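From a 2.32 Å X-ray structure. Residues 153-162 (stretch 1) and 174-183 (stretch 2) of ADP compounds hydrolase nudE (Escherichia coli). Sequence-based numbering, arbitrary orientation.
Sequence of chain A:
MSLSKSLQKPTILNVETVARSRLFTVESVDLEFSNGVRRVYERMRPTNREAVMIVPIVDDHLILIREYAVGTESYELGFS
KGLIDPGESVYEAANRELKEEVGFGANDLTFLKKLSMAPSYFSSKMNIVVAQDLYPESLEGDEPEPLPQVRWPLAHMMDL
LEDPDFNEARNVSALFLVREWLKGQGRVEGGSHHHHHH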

# COMPACT_ATOMS: atom_id res chain seq x y z
N PRO A 153 -3.20 -21.86 8.63
CA PRO A 153 -4.58 -22.26 8.67
C PRO A 153 -5.55 -21.11 8.49
O PRO A 153 -5.43 -20.08 9.14
N LEU A 154 -6.57 -21.34 7.65
CA LEU A 154 -7.59 -20.34 7.39
C LEU A 154 -8.32 -19.95 8.67
O LEU A 154 -8.64 -18.78 8.89
N ALA A 155 -8.57 -20.95 9.51
CA ALA A 155 -9.25 -20.77 10.78
C ALA A 155 -8.53 -19.79 11.69
O ALA A 155 -9.17 -19.21 12.57
N HIS A 156 -7.24 -19.55 11.50
CA HIS A 156 -6.48 -18.61 12.29
C HIS A 156 -5.79 -17.57 11.41
O HIS A 156 -4.82 -16.92 11.81
N MET A 157 -6.35 -17.32 10.24
CA MET A 157 -5.85 -16.38 9.26
C MET A 157 -5.51 -15.00 9.87
O MET A 157 -4.56 -14.37 9.45
N MET A 158 -6.46 -14.45 10.64
CA MET A 158 -6.30 -13.16 11.26
C MET A 158 -5.13 -13.10 12.20
O MET A 158 -4.64 -11.98 12.45
N ASP A 159 -4.56 -14.22 12.69
CA ASP A 159 -3.37 -14.12 13.55
C ASP A 159 -2.19 -13.52 12.78
O ASP A 159 -1.22 -13.05 13.41
N LEU A 160 -2.20 -13.52 11.44
CA LEU A 160 -1.09 -12.96 10.67
C LEU A 160 -0.84 -11.49 10.99
O LEU A 160 0.28 -10.98 10.84
N LEU A 161 -1.84 -10.77 11.48
CA LEU A 161 -1.78 -9.38 11.88
C LEU A 161 -0.94 -9.15 13.13
O LEU A 161 -0.76 -7.99 13.54
N GLU A 162 -0.50 -10.22 13.80
CA GLU A 162 0.35 -10.10 14.98
C GLU A 162 1.81 -10.26 14.57
O GLU A 162 2.73 -10.19 15.38
N ALA A 174 -5.21 -7.73 1.13
CA ALA A 174 -5.49 -9.03 0.56
C ALA A 174 -6.11 -9.98 1.58
O ALA A 174 -7.07 -10.69 1.29
N LEU A 175 -5.50 -10.05 2.76
CA LEU A 175 -5.96 -10.92 3.83
C LEU A 175 -7.44 -10.70 4.14
O LEU A 175 -8.22 -11.63 4.13
N PHE A 176 -7.82 -9.45 4.38
CA PHE A 176 -9.20 -9.09 4.67
C PHE A 176 -10.12 -9.31 3.46
O PHE A 176 -11.28 -9.69 3.65
N LEU A 177 -9.66 -9.07 2.24
CA LEU A 177 -10.51 -9.28 1.06
C LEU A 177 -10.80 -10.76 0.83
O LEU A 177 -11.92 -11.14 0.51
N VAL A 178 -9.81 -11.62 1.06
CA VAL A 178 -10.00 -13.06 0.90
C VAL A 178 -10.93 -13.61 1.96
O VAL A 178 -11.82 -14.44 1.74
N ARG A 179 -10.77 -13.12 3.19
CA ARG A 179 -11.65 -13.54 4.29
C ARG A 179 -13.10 -13.15 3.98
O ARG A 179 -14.00 -13.95 4.24
N GLU A 180 -13.32 -11.95 3.44
CA GLU A 180 -14.68 -11.54 3.08
C GLU A 180 -15.24 -12.51 2.02
O GLU A 180 -16.35 -12.99 2.14
N TRP A 181 -14.40 -12.76 1.01
CA TRP A 181 -14.81 -13.67 -0.06
C TRP A 181 -15.11 -15.07 0.48
O TRP A 181 -16.07 -15.72 0.07
N LEU A 182 -14.28 -15.57 1.38
CA LEU A 182 -14.48 -16.88 2.00
C LEU A 182 -15.82 -16.94 2.74
O LEU A 182 -16.49 -17.97 2.73
N LYS A 183 -16.24 -15.84 3.35
CA LYS A 183 -17.51 -15.73 4.05
C LYS A 183 -18.67 -15.94 3.08
O LYS A 183 -19.61 -16.68 3.36

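The contact between these two stretches of the hydrolase is an apolar side-chain packing of a 3-10 segment against an α-helix, burying 481 Å² in all and crossed by no hydrogen bond or salt bridge. It illustrates a general principle: two segments whose backbones bond mainly within themselves can be joined through apolar side-chain contact. Here the helix has i to i+4 bonds such as Leu-182 N to Val-178 O (2.7 Å), and the 3-10 segment i to i+3 bonds such as Leu-160 N to Met-157 O (3.2 Å); none crosses between them.

Leu-175 is the hub. It points toward the 3-10 segment with chi1 t and chi2 p, and its two methyls between them touch four residues. CD1 lies 3.9 Å from CE of Met-157 and 3.9 Å from CD1 of Leu-160, whereas CD2 lies 3.7 Å from CE of Met-158 and 3.6 Å from CD1 of Leu-161. Leu-160 reaches it in an ordinary m,t conformation; Leu-161 also points toward the helix, but both its chi angles fall between wells.

The two methionines show how an unbranched, flexible chain fits itself to a helix surface. Met-157 points toward the helix, chi1 m and chi2 t, with chi3 at 97°. Its CE settles against the backbone, 3.6 Å from Leu-175 O, and also lies 3.7 Å from Arg-179 CB and 4.2 Å from Val-178 CG1; its SD is 4.3 Å from Leu-182 CD2. Met-158 starts out sideways, yet its end comes nearer. With chi2 at -33°, it brings CE over one face of the Phe-176 ring, 3.7 Å from the ring centroid and 25° off the normal, a CH-pi contact. Phe-176, chi1 m, likewise starts sideways and ends nearer; its CZ also meets Leu-161 CD2 at 3.9 Å.

At the other end of the contact, Leu-154 (m,t) turns its tip inward so that its CD2 meets CD2 of Leu-182 at 4.1 Å.

Polar groups accompany this packing without bridging it. Arg-179 extends with chi1, chi2 and chi3 all t, and one face of its guanidinium is covered by Met-158, whose CG is 3.8 Å from Arg-179 NE; NH1 and NH2 find their hydrogen bonds elsewhere in the structure. Beyond the contact, Lys-183 NZ and Glu-180 OE2 form a salt bridge within the helix at 3.4 Å, its hydrogen bond weak.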

# COMPACT_ATOMS: atom_id res chain seq x y z
CB PRO A 153 -4.76 -22.93 10.02
CG PRO A 153 -3.47 -22.86 10.74
CD PRO A 153 -2.46 -22.17 9.87
CB LEU A 154 -8.67 -20.92 6.44
CG LEU A 154 -8.27 -21.08 4.97
CD1 LEU A 154 -9.48 -21.54 4.15
CD2 LEU A 154 -7.72 -19.78 4.41
CB ALA A 155 -9.46 -22.13 11.47
CB HIS A 156 -5.41 -19.35 13.14
CG HIS A 156 -6.10 -20.27 14.12
ND1 HIS A 156 -6.77 -19.77 15.22
CD2 HIS A 156 -6.31 -21.61 14.11
CE1 HIS A 156 -7.33 -20.77 15.87
NE2 HIS A 156 -7.06 -21.90 15.22
CB MET A 157 -6.92 -15.99 8.25
CG MET A 157 -7.35 -16.77 7.09
SD MET A 157 -8.91 -16.06 6.46
CE MET A 157 -8.21 -15.04 5.14
CB MET A 158 -7.61 -12.67 11.91
CG MET A 158 -8.78 -12.57 10.92
SD MET A 158 -8.31 -12.13 9.22
CE MET A 158 -8.01 -10.39 9.38
CB ASP A 159 -2.95 -15.46 14.12
CG ASP A 159 -3.97 -16.21 14.93
OD1 ASP A 159 -4.98 -15.60 15.33
OD2 ASP A 159 -3.78 -17.42 15.16
CB LEU A 160 -1.33 -13.13 9.17
CG LEU A 160 -1.01 -14.53 8.60
CD1 LEU A 160 -1.70 -14.72 7.26
CD2 LEU A 160 0.50 -14.74 8.48
CB LEU A 161 -3.21 -8.88 12.15
CG LEU A 161 -3.98 -8.20 11.03
CD1 LEU A 161 -3.39 -8.41 9.65
CD2 LEU A 161 -5.46 -8.56 11.06
CB GLU A 162 -0.03 -11.09 16.07
CG GLU A 162 -1.39 -10.80 16.71
CD GLU A 162 -1.41 -9.44 17.38
OE1 GLU A 162 -2.51 -8.88 17.57
OE2 GLU A 162 -0.33 -8.90 17.73
CB ALA A 174 -4.23 -9.67 -0.03
CB LEU A 175 -5.12 -10.65 5.09
CG LEU A 175 -5.44 -11.56 6.27
CD1 LEU A 175 -4.98 -12.99 5.99
CD2 LEU A 175 -4.85 -11.01 7.56
CB PHE A 176 -9.27 -7.61 5.10
CG PHE A 176 -8.96 -7.33 6.54
CD1 PHE A 176 -7.80 -6.67 6.90
CD2 PHE A 176 -9.84 -7.71 7.55
CE1 PHE A 176 -7.52 -6.36 8.23
CE2 PHE A 176 -9.56 -7.42 8.88
CZ PHE A 176 -8.40 -6.74 9.22
CB LEU A 177 -9.89 -8.64 -0.19
CG LEU A 177 -9.93 -7.10 -0.20
CD1 LEU A 177 -8.90 -6.55 -1.17
CD2 LEU A 177 -11.32 -6.57 -0.49
CB VAL A 178 -8.63 -13.76 0.93
CG1 VAL A 178 -8.82 -15.28 1.02
CG2 VAL A 178 -7.83 -13.39 -0.33
CB ARG A 179 -11.20 -12.87 5.57
CG ARG A 179 -12.01 -13.31 6.83
CD ARG A 179 -11.95 -12.10 7.72
NE ARG A 179 -12.07 -12.22 9.14
CZ ARG A 179 -12.32 -11.10 9.86
NH1 ARG A 179 -12.43 -11.17 11.17
NH2 ARG A 179 -12.45 -9.94 9.22
CB GLU A 180 -14.76 -10.15 2.47
CG GLU A 180 -15.06 -8.96 3.27
CD GLU A 180 -15.82 -9.11 4.56
OE1 GLU A 180 -17.06 -9.02 4.55
OE2 GLU A 180 -15.16 -9.31 5.61
CB TRP A 181 -13.71 -13.69 -1.12
CG TRP A 181 -13.93 -14.62 -2.27
CD1 TRP A 181 -14.73 -14.42 -3.36
CD2 TRP A 181 -13.28 -15.88 -2.46
NE1 TRP A 181 -14.61 -15.50 -4.22
CE2 TRP A 181 -13.73 -16.40 -3.69
CE3 TRP A 181 -12.36 -16.62 -1.69
CZ2 TRP A 181 -13.31 -17.64 -4.17
CZ3 TRP A 181 -11.94 -17.85 -2.18
CH2 TRP A 181 -12.42 -18.35 -3.41
CB LEU A 182 -13.35 -17.18 2.94
CG LEU A 182 -12.30 -18.25 2.76
CD1 LEU A 182 -12.32 -19.00 1.45
CD2 LEU A 182 -10.91 -17.65 3.03
CB LYS A 183 -17.67 -14.35 4.71
CG LYS A 183 -17.01 -14.22 6.06
CD LYS A 183 -17.02 -12.79 6.58
CE LYS A 183 -16.26 -12.68 7.90
NZ LYS A 183 -16.03 -11.26 8.30